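Local coordinates for protein cysteine synthase (Fusobacterium nucleatum subsp. nucleatum strain ATCC 25586, PDB 5XEM) that produces hydrogen sulfide and probably makes L-cysteine from O-acetyl-L-serine and sulfide, with pyridoxal 5'-phosphate as cofactor, at residues Ser44-Asp47 and Arg48-Leu51; Gly75-Gly78 and Ile79-Met83; Met83-Val87 and Lys88-Leu92; Glu103-Gln106 and Leu107-Tyr111. One frame throughout, in Å; residues are numbered along the deposited sequence.

In the fold
Interaction 2 is wholly buried and interaction 1 nearly so; both touch PLP. Each lies at the start of a helix, 46-60 and 76-88, and the two starts pack together, with centres about 8 Å apart. Their chemistry is polar and directed at the phosphate, the pyridine O3 and the lanthionine carboxylate. Interaction 3 takes up helix 76-88 where interaction 2 leaves it, sharing Met-83, and ends that helix. It is partly buried, and water and acetate enter its contacts. Interaction 4, on helix 103-110, is also partly buried. It is mostly apolar (Met-108, Leu-107, Ile-105), with exposed Arg-109 at its solvent side, and packs on helix 76-88 through Met-108. Interactions 3 and 4 both reach the second subunit.

Interaction 1: Ser44-Asp47 and Arg48-Leu51; sequences STKD and RIAL. With PLP (pyridoxal-5'-phosphate), chain D.
Lys-46 and Ile-49 lie side by side in the first turn of helix 46-60, pointing the same way. CB of Lys-46 points away from 48-51. CG is anti to the carbonyl carbon (chi1 -60°). The chain then bends at chi2 (-55°), which lays CD along Ile-49, 3.9 Å from Ile-49 CD1. CE follows, close to C4A of PLP and packed on Thr-77 OG1. At the tip, NZ of Lys-46 gives a hydrogen bond of 2.8 Å to PLP O2P and has a second partner in Gln-146 OE1. The Ile-49 CD1 methyl flanks Lys-46 NZ at 3.6 Å.

Lys-46 is the residue predicted to carry PLP as a Schiff base, as in other enzymes of the cysteine synthase family. Here lanthionine holds the C4A carbon instead, and the lysine amine is turned to the phosphate.

The backbone under this lysine is fixed at both ends. Ser-44 OG caps Lys-46 N at 2.9 Å. Ala-50 N reaches Lys-46 O at 2.8 Å in a nearly straight bond (173°). Thr-45 and Arg-48 cross at about a right angle, with Thr-45 OG1 3.9 Å from Arg-48 CD and near the guanidinium plane at its edge. Glu-37 OE1 ties them together: it accepts from Thr-45 OG1 and forms a salt bridge with Arg-48 NE. Glu-163 forms a second salt bridge, with Arg-48 NH2.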
loop_
_atom_site.group_PDB
_atom_site.type_symbol
_atom_site.label_atom_id
_atom_site.label_comp_id
_atom_site.label_asym_id
_atom_site.label_seq_id
_atom_site.Cartn_x
_atom_site.Cartn_y
_atom_site.Cartn_z
ATOM N N SER A 44 7.394 0.554 2.229
ATOM C CA SER A 44 8.676 -0.163 2.233
ATOM C C SER A 44 9.196 -0.395 3.639
ATOM O O SER A 44 8.741 0.249 4.624
ATOM C CB SER A 44 9.744 0.595 1.430
ATOM O OG SER A 44 10.453 1.515 2.261
ATOM N N THR A 45 10.190 -1.282 3.716
ATOM C CA THR A 45 10.875 -1.584 4.952
ATOM C C THR A 45 11.575 -0.361 5.523
ATOM O O THR A 45 11.888 -0.341 6.725
ATOM C CB THR A 45 11.906 -2.734 4.756
ATOM O OG1 THR A 45 12.101 -3.426 5.981
ATOM C CG2 THR A 45 13.266 -2.229 4.220
ATOM N N LYS A 46 11.816 0.649 4.694
ATOM C CA LYS A 46 12.593 1.827 5.110
ATOM C C LYS A 46 11.865 2.680 6.123
ATOM O O LYS A 46 12.513 3.401 6.900
ATOM C CB LYS A 46 13.072 2.657 3.908
ATOM C CG LYS A 46 13.979 1.898 2.949
ATOM C CD LYS A 46 15.184 1.292 3.658
ATOM C CE LYS A 46 16.387 1.168 2.723
ATOM N NZ LYS A 46 17.714 1.087 3.400
ATOM N N ASP A 47 10.538 2.510 6.223
ATOM C CA ASP A 47 9.797 3.132 7.304
ATOM C C ASP A 47 10.468 2.770 8.661
ATOM O O ASP A 47 10.528 3.608 9.589
ATOM C CB ASP A 47 8.371 2.577 7.370
ATOM C CG ASP A 47 7.432 3.119 6.321
ATOM O OD1 ASP A 47 7.894 3.810 5.381
ATOM O OD2 ASP A 47 6.204 2.830 6.446
ATOM N N ARG A 48 10.908 1.516 8.806
ATOM C CA ARG A 48 11.518 1.061 10.075
ATOM C C ARG A 48 12.787 1.843 10.415
ATOM O O ARG A 48 12.988 2.253 11.585
ATOM C CB ARG A 48 11.876 -0.422 10.062
ATOM C CG ARG A 48 10.715 -1.370 9.929
ATOM C CD ARG A 48 11.215 -2.779 9.726
ATOM N NE ARG A 48 10.174 -3.748 9.442
ATOM C CZ ARG A 48 9.518 -4.500 10.327
ATOM N NH1 ARG A 48 9.712 -4.350 11.645
ATOM N NH2 ARG A 48 8.619 -5.355 9.903
ATOM N N ILE A 49 13.638 2.057 9.411
ATOM C CA ILE A 49 14.906 2.775 9.628
ATOM C C ILE A 49 14.712 4.277 9.722
ATOM O O ILE A 49 15.406 4.944 10.511
ATOM C CB ILE A 49 16.047 2.375 8.629
ATOM C CG1 ILE A 49 15.957 3.030 7.239
ATOM C CG2 ILE A 49 16.177 0.852 8.572
ATOM C CD1 ILE A 49 17.284 2.928 6.452
ATOM N N ALA A 50 13.769 4.819 8.943
ATOM C CA ALA A 50 13.405 6.221 9.066
ATOM C C ALA A 50 12.969 6.532 10.504
ATOM O O ALA A 50 13.412 7.511 11.097
ATOM C CB ALA A 50 12.296 6.574 8.081
ATOM N N LEU A 51 12.093 5.686 11.038
ATOM C CA LEU A 51 11.596 5.877 12.388
ATOM C C LEU A 51 12.722 5.781 13.400
ATOM O O LEU A 51 12.873 6.661 14.250
ATOM C CB LEU A 51 10.546 4.847 12.738
ATOM C CG LEU A 51 9.880 5.019 14.108
ATOM C CD1 LEU A 51 9.237 6.398 14.233
ATOM C CD2 LEU A 51 8.882 3.899 14.344
HETATM N N1 PLP D . 14.869 -2.848 -2.285
HETATM C C2 PLP D . 14.396 -1.593 -2.345
HETATM C C2A PLP D . 13.101 -1.305 -3.105
HETATM C C3 PLP D . 15.061 -0.537 -1.698
HETATM O O3 PLP D . 14.555 0.720 -1.759
HETATM C C4 PLP D . 16.238 -0.784 -0.995
HETATM C C4A PLP D . 16.992 0.328 -0.286
HETATM C C5 PLP D . 16.700 -2.107 -0.950
HETATM C C6 PLP D . 15.984 -3.111 -1.599
HETATM C C5A PLP D . 17.957 -2.507 -0.208
HETATM O O4P PLP D . 17.732 -2.426 1.245
HETATM P P PLP D . 18.921 -2.105 2.303
HETATM O O1P PLP D . 18.448 -2.346 3.627
HETATM O O2P PLP D . 19.288 -0.733 2.011
HETATM O O3P PLP D . 20.031 -2.992 1.861
#

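Interaction 2: Gly75-Gly78 and Ile79-Met83; sequences GNTG and IGLAM. With 85F ((2R)-2-azanyl-3-[(2R)-2-azanyl-3-oxidanyl-3-oxidanylidene-propyl]sulfanyl-propanoic acid), chain C; PLP (pyridoxal-5'-phosphate), chain D.
Successive backbone bonds tie Gly-75 through Gly-78 to Ile-79 through Ala-82, and the one from Gly-80 N to Asn-76 O, 2.9 Å, is almost straight (178°). Gly-75 is the N-cap, with a phi of 151° that is rarely open to other residues. Ile-79 packs back on it, its CG1 3.3 Å from Gly-75 O.

Asn-76 and Ile-79 run side by side. The Asn-76 amide is held at both ends. Its ND2 donates to PLP O3 at 2.9 Å and also to Asp-298 OD2. Its OD1 sits 3.9 Å from Ile-79 CD1 and takes a weak bond from Arg-104 NH1. Together these bonds probably fix the amide's rotation and place ND2 at the cofactor oxygen.

The helix is the middle element of the beta-alpha-beta unit formed by strand 68-72, helix 76-88 and strand 92-97. Its first turn faces the active site. Thr-77 N donates to lanthionine OXT at 2.9 Å, so the carboxylate lies at the helix N-terminus, where the helix dipole would probably stabilise its charge.

Thr-77 sends its two branches different ways. OG1 bonds to Gln-146 OE1. CG2, anti to the backbone N, lies alongside Leu-81, 3.9 Å from Leu-81 CD1. Leu-81 CG is also 3.2 Å from Thr-77 O. Thr-73 OG1, which also bonds to lanthionine, is hydrogen-bonded to the amides of both Gly-75 and Gly-78.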
loop_
_atom_site.group_PDB
_atom_site.type_symbol
_atom_site.label_atom_id
_atom_site.label_comp_id
_atom_site.label_asym_id
_atom_site.label_seq_id
_atom_site.Cartn_x
_atom_site.Cartn_y
_atom_site.Cartn_z
ATOM N N GLY A 75 14.896 6.455 -3.082
ATOM C CA GLY A 75 13.474 6.709 -3.036
ATOM C C GLY A 75 12.822 6.290 -1.730
ATOM O O GLY A 75 12.194 7.110 -1.064
ATOM N N ASN A 76 12.938 5.010 -1.387
ATOM C CA ASN A 76 12.168 4.476 -0.268
ATOM C C ASN A 76 12.559 5.095 1.088
ATOM O O ASN A 76 11.693 5.390 1.904
ATOM C CB ASN A 76 12.262 2.972 -0.216
ATOM C CG ASN A 76 11.316 2.317 -1.184
ATOM O OD1 ASN A 76 10.221 2.842 -1.431
ATOM N ND2 ASN A 76 11.751 1.235 -1.803
ATOM N N THR A 77 13.855 5.265 1.344
ATOM C CA THR A 77 14.246 5.926 2.607
ATOM C C THR A 77 13.687 7.355 2.679
ATOM O O THR A 77 13.212 7.793 3.732
ATOM C CB THR A 77 15.757 5.857 2.823
ATOM O OG1 THR A 77 16.115 4.469 2.904
ATOM C CG2 THR A 77 16.141 6.562 4.147
ATOM N N GLY A 78 13.688 8.043 1.540
ATOM C CA GLY A 78 13.066 9.345 1.425
ATOM C C GLY A 78 11.584 9.356 1.686
ATOM O O GLY A 78 11.072 10.213 2.423
ATOM N N ILE A 79 10.878 8.373 1.128
ATOM C CA ILE A 79 9.433 8.257 1.382
ATOM C C ILE A 79 9.132 7.990 2.852
ATOM O O ILE A 79 8.285 8.632 3.429
ATOM C CB ILE A 79 8.802 7.175 0.500
ATOM C CG1 ILE A 79 8.925 7.587 -0.971
ATOM C CG2 ILE A 79 7.360 6.883 0.951
ATOM C CD1 ILE A 79 8.696 6.407 -1.914
ATOM N N GLY A 80 9.835 7.042 3.467
ATOM C CA GLY A 80 9.676 6.777 4.881
ATOM C C GLY A 80 9.979 7.982 5.774
ATOM O O GLY A 80 9.240 8.282 6.692
ATOM N N LEU A 81 11.073 8.666 5.505
ATOM C CA LEU A 81 11.385 9.924 6.178
ATOM C C LEU A 81 10.328 10.979 5.946
ATOM O O LEU A 81 9.935 11.662 6.878
ATOM C CB LEU A 81 12.751 10.458 5.746
ATOM C CG LEU A 81 13.956 9.687 6.248
ATOM C CD1 LEU A 81 15.210 10.138 5.503
ATOM C CD2 LEU A 81 14.107 9.878 7.760
ATOM N N ALA A 82 9.819 11.069 4.724
ATOM C CA ALA A 82 8.812 12.091 4.395
ATOM C C ALA A 82 7.518 11.897 5.210
ATOM O O ALA A 82 6.970 12.841 5.767
ATOM C CB ALA A 82 8.536 12.090 2.905
ATOM N N MET A 83 7.078 10.649 5.314
ATOM C CA MET A 83 5.837 10.311 6.019
ATOM C C MET A 83 6.017 10.633 7.500
ATOM O O MET A 83 5.153 11.264 8.136
ATOM C CB MET A 83 5.524 8.843 5.811
ATOM C CG MET A 83 4.321 8.353 6.580
ATOM S SD MET A 83 4.122 6.568 6.454
ATOM C CE MET A 83 5.539 6.071 7.437
HETATM N N 85F C . 16.983 1.496 -0.914
HETATM C CA 85F C . 17.734 2.648 -0.373
HETATM C CB 85F C . 19.013 2.895 -1.203
HETATM S SG 85F C . 20.267 1.654 -0.989
HETATM C CD 85F C . 21.697 2.206 -1.944
HETATM C CE 85F C . 21.445 2.356 -3.468
HETATM N NZ2 85F C . 20.809 1.160 -4.035
HETATM C CZ1 85F C . 22.825 2.558 -4.150
HETATM O OH1 85F C . 22.822 2.508 -5.416
HETATM O OH2 85F C . 23.865 2.744 -3.458
HETATM C C 85F C . 16.883 3.899 -0.357
HETATM O OXT 85F C . 15.652 3.743 -0.327
HETATM O O 85F C . 17.479 5.005 -0.329
HETATM N N1 PLP D . 14.869 -2.848 -2.285
HETATM C C2 PLP D . 14.396 -1.593 -2.345
HETATM C C2A PLP D . 13.101 -1.305 -3.105
HETATM C C3 PLP D . 15.061 -0.537 -1.698
HETATM O O3 PLP D . 14.555 0.720 -1.759
HETATM C C4 PLP D . 16.238 -0.784 -0.995
HETATM C C4A PLP D . 16.992 0.328 -0.286
HETATM C C5 PLP D . 16.700 -2.107 -0.950
HETATM C C6 PLP D . 15.984 -3.111 -1.599
HETATM C C5A PLP D . 17.957 -2.507 -0.208
HETATM O O4P PLP D . 17.732 -2.426 1.245
HETATM P P PLP D . 18.921 -2.105 2.303
HETATM O O1P PLP D . 18.448 -2.346 3.627
HETATM O O2P PLP D . 19.288 -0.733 2.011
HETATM O O3P PLP D . 20.031 -2.992 1.861
#

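Interaction 3: Met83-Val87 and Lys88-Leu92; sequences MICAV and KNYKL. With ACT (acetate ion), chain E.
Cys-85 and Tyr-90 meet where helix 76-88 ends. SG of Cys-85 lies 3.9 Å from Tyr-90 CB and near the plane of the phenol ring, at its edge. Tyr-90 N gives a hydrogen bond of 3.0 Å to Cys-85 O. One residue earlier in the helix, Ile-84 lies side by side with Lys-88, with Ile-84 CG2 3.7 Å from Lys-88 CD. Lys-88 CB rests over one face of the Tyr-90 ring, offset toward its rim.

The turn is a Schellman motif. Asn-89 has a positive phi (61°), which swings the chain off the helix and toward strand 92-97. The bond from Tyr-90 N and a weak one from Asn-89 N to Ala-86 O run back into the last turn.

In the second shell, Glu-58 forms a salt bridge with Lys-88 NZ and a hydrogen bond with Tyr-90 OH. The Lys-88 chain stays extended along Ile-84 as far as CE; the bend at chi4 (-78°) turns NZ to Glu-58. One water bonds to Cys-85 O at 2.7 Å and to Tyr-90 O. Another bonds to Ala-86 O and Asn-89 OD1.

An acetate, probably from the crystallisation liquor, lies between Cys-85 and Leu-92. Leu-92 N donates to its OXT at 2.9 Å, and its methyl lies 3.7 Å from Cys-85 CB. Further out, Ala-86 and Val-87 pack on Phe-261 and Glu-263 of the second subunit.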
loop_
_atom_site.group_PDB
_atom_site.type_symbol
_atom_site.label_atom_id
_atom_site.label_comp_id
_atom_site.label_asym_id
_atom_site.label_seq_id
_atom_site.Cartn_x
_atom_site.Cartn_y
_atom_site.Cartn_z
ATOM N N MET A 83 7.078 10.649 5.314
ATOM C CA MET A 83 5.837 10.311 6.019
ATOM C C MET A 83 6.017 10.633 7.500
ATOM O O MET A 83 5.153 11.264 8.136
ATOM C CB MET A 83 5.524 8.843 5.811
ATOM C CG MET A 83 4.321 8.353 6.580
ATOM S SD MET A 83 4.122 6.568 6.454
ATOM C CE MET A 83 5.539 6.071 7.437
ATOM N N ILE A 84 7.153 10.225 8.065
ATOM C CA ILE A 84 7.403 10.481 9.479
ATOM C C ILE A 84 7.563 11.987 9.781
ATOM O O ILE A 84 6.994 12.498 10.754
ATOM C CB ILE A 84 8.580 9.667 9.977
ATOM C CG1 ILE A 84 8.168 8.184 10.018
ATOM C CG2 ILE A 84 9.042 10.181 11.348
ATOM C CD1 ILE A 84 9.360 7.254 10.006
ATOM N N CYS A 85 8.271 12.692 8.908
ATOM C CA CYS A 85 8.464 14.146 9.070
ATOM C C CYS A 85 7.159 14.913 8.892
ATOM O O CYS A 85 6.951 15.952 9.538
ATOM C CB CYS A 85 9.522 14.668 8.122
ATOM S SG CYS A 85 11.204 14.163 8.580
ATOM N N ALA A 86 6.251 14.391 8.049
ATOM C CA ALA A 86 4.947 15.005 7.943
ATOM C C ALA A 86 4.212 14.975 9.301
ATOM O O ALA A 86 3.710 16.020 9.734
ATOM C CB ALA A 86 4.098 14.349 6.847
ATOM N N VAL A 87 4.172 13.807 9.953
ATOM C CA VAL A 87 3.512 13.613 11.262
ATOM C C VAL A 87 4.175 14.506 12.331
ATOM O O VAL A 87 3.506 15.170 13.149
ATOM C CB VAL A 87 3.615 12.129 11.708
ATOM C CG1 VAL A 87 3.175 11.944 13.151
ATOM C CG2 VAL A 87 2.804 11.237 10.791
ATOM N N LYS A 88 5.499 14.501 12.330
ATOM C CA LYS A 88 6.301 15.221 13.350
ATOM C C LYS A 88 6.558 16.711 13.057
ATOM O O LYS A 88 7.168 17.422 13.882
ATOM C CB LYS A 88 7.633 14.477 13.524
ATOM C CG LYS A 88 7.505 13.111 14.184
ATOM C CD LYS A 88 8.858 12.413 14.277
ATOM C CE LYS A 88 8.768 11.104 15.073
ATOM N NZ LYS A 88 8.723 11.353 16.543
ATOM N N ASN A 89 6.143 17.180 11.890
ATOM C CA ASN A 89 6.340 18.569 11.444
ATOM C C ASN A 89 7.806 19.001 11.316
ATOM O O ASN A 89 8.158 20.121 11.693
ATOM C CB ASN A 89 5.598 19.541 12.376
ATOM C CG ASN A 89 4.104 19.377 12.290
ATOM O OD1 ASN A 89 3.546 19.397 11.204
ATOM N ND2 ASN A 89 3.455 19.176 13.428
ATOM N N TYR A 90 8.665 18.113 10.833
ATOM C CA TYR A 90 10.034 18.494 10.514
ATOM C C TYR A 90 10.166 18.808 9.038
ATOM O O TYR A 90 9.599 18.098 8.196
ATOM C CB TYR A 90 10.995 17.349 10.871
ATOM C CG TYR A 90 11.035 16.929 12.327
ATOM C CD1 TYR A 90 10.974 17.856 13.340
ATOM C CD2 TYR A 90 11.231 15.591 12.680
ATOM C CE1 TYR A 90 11.044 17.472 14.669
ATOM C CE2 TYR A 90 11.314 15.189 14.012
ATOM C CZ TYR A 90 11.222 16.149 15.001
ATOM O OH TYR A 90 11.294 15.812 16.326
ATOM N N LYS A 91 10.972 19.810 8.717
ATOM C CA LYS A 91 11.312 20.132 7.326
ATOM C C LYS A 91 12.325 19.109 6.795
ATOM O O LYS A 91 13.352 18.879 7.443
ATOM C CB LYS A 91 11.885 21.526 7.254
ATOM C CG LYS A 91 12.305 22.010 5.880
ATOM C CD LYS A 91 12.801 23.444 5.976
ATOM C CE LYS A 91 13.547 23.909 4.735
ATOM N NZ LYS A 91 13.861 25.361 4.799
ATOM N N LEU A 92 12.029 18.506 5.635
ATOM C CA LEU A 92 12.838 17.439 5.038
ATOM C C LEU A 92 13.277 17.891 3.636
ATOM O O LEU A 92 12.460 18.456 2.880
ATOM C CB LEU A 92 12.002 16.149 4.919
ATOM C CG LEU A 92 12.676 14.934 4.237
ATOM C CD1 LEU A 92 13.879 14.435 5.048
ATOM C CD2 LEU A 92 11.665 13.801 4.018
HETATM C C ACT E . 8.314 18.225 4.864
HETATM O O ACT E . 7.271 18.947 4.928
HETATM O OXT ACT E . 9.380 18.719 4.412
HETATM C CH3 ACT E . 8.252 16.788 5.334
HETATM O O HOH W 1 6.838 18.194 8.082
HETATM O O HOH W 2 3.696 18.566 8.513
#

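Interaction 4: Glu103-Gln106 and Leu107-Tyr111; sequences ERIQ and LMRAY
Met-108 folds back over Arg-104 on the tightly packed side of helix 103-110. The Met-108 chain bends at chi3 (-79°), which returns CE to the backbone, 3.3 Å from Arg-104 O. The same methyl lies 4.2 Å from Arg-104 CB. Beneath it, Met-108 N bonds to Arg-104 O at 3.0 Å. Around Met-108 this side is closed by Ile-79 of helix 76-88, Ile-94 and Met-96 of strand 92-97, and Val-115 of strand 114-118. Leu-107 is also buried. Its CG sits 3.3 Å from Glu-103 O, and its side chain packs on Ile-79 and on Leu-266 of the second subunit.

The other side is more open to solvent, though Ile-105 and Arg-109 still touch closely. Arg-109 is exposed and runs out straight from CG to NE beside Ile-105. Ile-105 CG2, anti to its own backbone N, lies over the centre of one guanidinium face, 3.6 Å from Arg-109 CZ. This is an apolar contact of a methyl with a flat cationic group. Ile-105 turns its other contacts inward, to Met-96, Val-115 and Leu-117.

Gln-106 is only partly buried. Its chain bends at chi2 (-66°), and its NE2 bonds to Leu-304 O of the second subunit. Ala-110 N closes the last turn on Gln-106 O at 3.0 Å, while Ala-110 O accepts from Ser-260 OG of the second subunit. One face of the helix thus covers a parallel sheet and another meets the partner chain, as the crossover helix of the beta-alpha-beta unit 92-97, 103-110 and 114-118.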
loop_
_atom_site.group_PDB
_atom_site.type_symbol
_atom_site.label_atom_id
_atom_site.label_comp_id
_atom_site.label_asym_id
_atom_site.label_seq_id
_atom_site.Cartn_x
_atom_site.Cartn_y
_atom_site.Cartn_z
ATOM N N GLU A 103 7.265 7.915 -9.932
ATOM C CA GLU A 103 6.338 7.868 -8.800
ATOM C C GLU A 103 7.049 8.280 -7.497
ATOM O O GLU A 103 6.426 8.860 -6.616
ATOM C CB GLU A 103 5.686 6.490 -8.645
ATOM C CG GLU A 103 4.747 6.093 -9.786
ATOM C CD GLU A 103 5.410 5.196 -10.819
ATOM O OE1 GLU A 103 6.523 5.538 -11.271
ATOM O OE2 GLU A 103 4.812 4.153 -11.175
ATOM N N ARG A 104 8.353 8.004 -7.386
ATOM C CA ARG A 104 9.093 8.324 -6.160
ATOM C C ARG A 104 9.088 9.832 -5.847
ATOM O O ARG A 104 8.852 10.203 -4.704
ATOM C CB ARG A 104 10.526 7.763 -6.219
ATOM C CG ARG A 104 10.617 6.230 -6.231
ATOM C CD ARG A 104 12.068 5.827 -6.510
ATOM N NE ARG A 104 12.414 4.395 -6.507
ATOM C CZ ARG A 104 12.266 3.559 -5.474
ATOM N NH1 ARG A 104 11.692 3.980 -4.342
ATOM N NH2 ARG A 104 12.659 2.305 -5.570
ATOM N N ILE A 105 9.331 10.692 -6.844
ATOM C CA ILE A 105 9.365 12.147 -6.627
ATOM C C ILE A 105 7.984 12.642 -6.217
ATOM O O ILE A 105 7.857 13.476 -5.337
ATOM C CB ILE A 105 9.765 12.975 -7.874
ATOM C CG1 ILE A 105 11.170 12.659 -8.387
ATOM C CG2 ILE A 105 9.800 14.464 -7.550
ATOM C CD1 ILE A 105 11.529 13.479 -9.621
ATOM N N GLN A 106 6.960 12.113 -6.880
ATOM C CA GLN A 106 5.569 12.453 -6.573
ATOM C C GLN A 106 5.158 12.049 -5.187
ATOM O O GLN A 106 4.460 12.814 -4.504
ATOM C CB GLN A 106 4.628 11.791 -7.579
ATOM C CG GLN A 106 4.685 12.439 -8.945
ATOM C CD GLN A 106 4.152 13.846 -8.902
ATOM O OE1 GLN A 106 4.906 14.795 -8.693
ATOM N NE2 GLN A 106 2.831 13.991 -9.064
ATOM N N LEU A 107 5.542 10.841 -4.786
ATOM C CA LEU A 107 5.181 10.329 -3.483
ATOM C C LEU A 107 5.814 11.231 -2.464
ATOM O O LEU A 107 5.143 11.676 -1.562
ATOM C CB LEU A 107 5.650 8.878 -3.273
ATOM C CG LEU A 107 4.806 7.790 -3.931
ATOM C CD1 LEU A 107 5.589 6.481 -4.045
ATOM C CD2 LEU A 107 3.508 7.586 -3.165
ATOM N N MET A 108 7.112 11.517 -2.628
ATOM C CA MET A 108 7.820 12.332 -1.656
ATOM C C MET A 108 7.259 13.733 -1.549
ATOM O O MET A 108 7.039 14.220 -0.432
ATOM C CB MET A 108 9.344 12.355 -1.901
ATOM C CG MET A 108 10.020 11.184 -1.209
ATOM S SD MET A 108 11.776 11.146 -1.575
ATOM C CE MET A 108 11.732 10.430 -3.208
ATOM N N ARG A 109 7.012 14.381 -2.679
ATOM C CA ARG A 109 6.409 15.707 -2.629
ATOM C C ARG A 109 4.993 15.713 -2.016
ATOM O O ARG A 109 4.644 16.682 -1.359
ATOM C CB ARG A 109 6.386 16.362 -3.996
ATOM C CG ARG A 109 7.740 16.853 -4.420
ATOM C CD ARG A 109 7.678 17.333 -5.841
ATOM N NE ARG A 109 8.987 17.784 -6.294
ATOM C CZ ARG A 109 9.292 18.068 -7.558
ATOM N NH1 ARG A 109 8.376 17.937 -8.522
ATOM N NH2 ARG A 109 10.508 18.475 -7.862
ATOM N N ALA A 110 4.213 14.645 -2.189
ATOM C CA ALA A 110 2.855 14.564 -1.559
ATOM C C ALA A 110 2.925 14.733 -0.028
ATOM O O ALA A 110 2.007 15.272 0.598
ATOM C CB ALA A 110 2.187 13.247 -1.895
ATOM N N TYR A 111 4.019 14.259 0.576
ATOM C CA TYR A 111 4.217 14.388 2.002
ATOM C C TYR A 111 4.870 15.711 2.390
ATOM O O TYR A 111 5.099 15.942 3.557
ATOM C CB TYR A 111 5.085 13.258 2.542
ATOM C CG TYR A 111 4.463 11.886 2.478
ATOM C CD1 TYR A 111 3.397 11.555 3.290
ATOM C CD2 TYR A 111 4.959 10.916 1.602
ATOM C CE1 TYR A 111 2.827 10.296 3.238
ATOM C CE2 TYR A 111 4.404 9.647 1.562
ATOM C CZ TYR A 111 3.357 9.338 2.381
ATOM O OH TYR A 111 2.783 8.085 2.330
#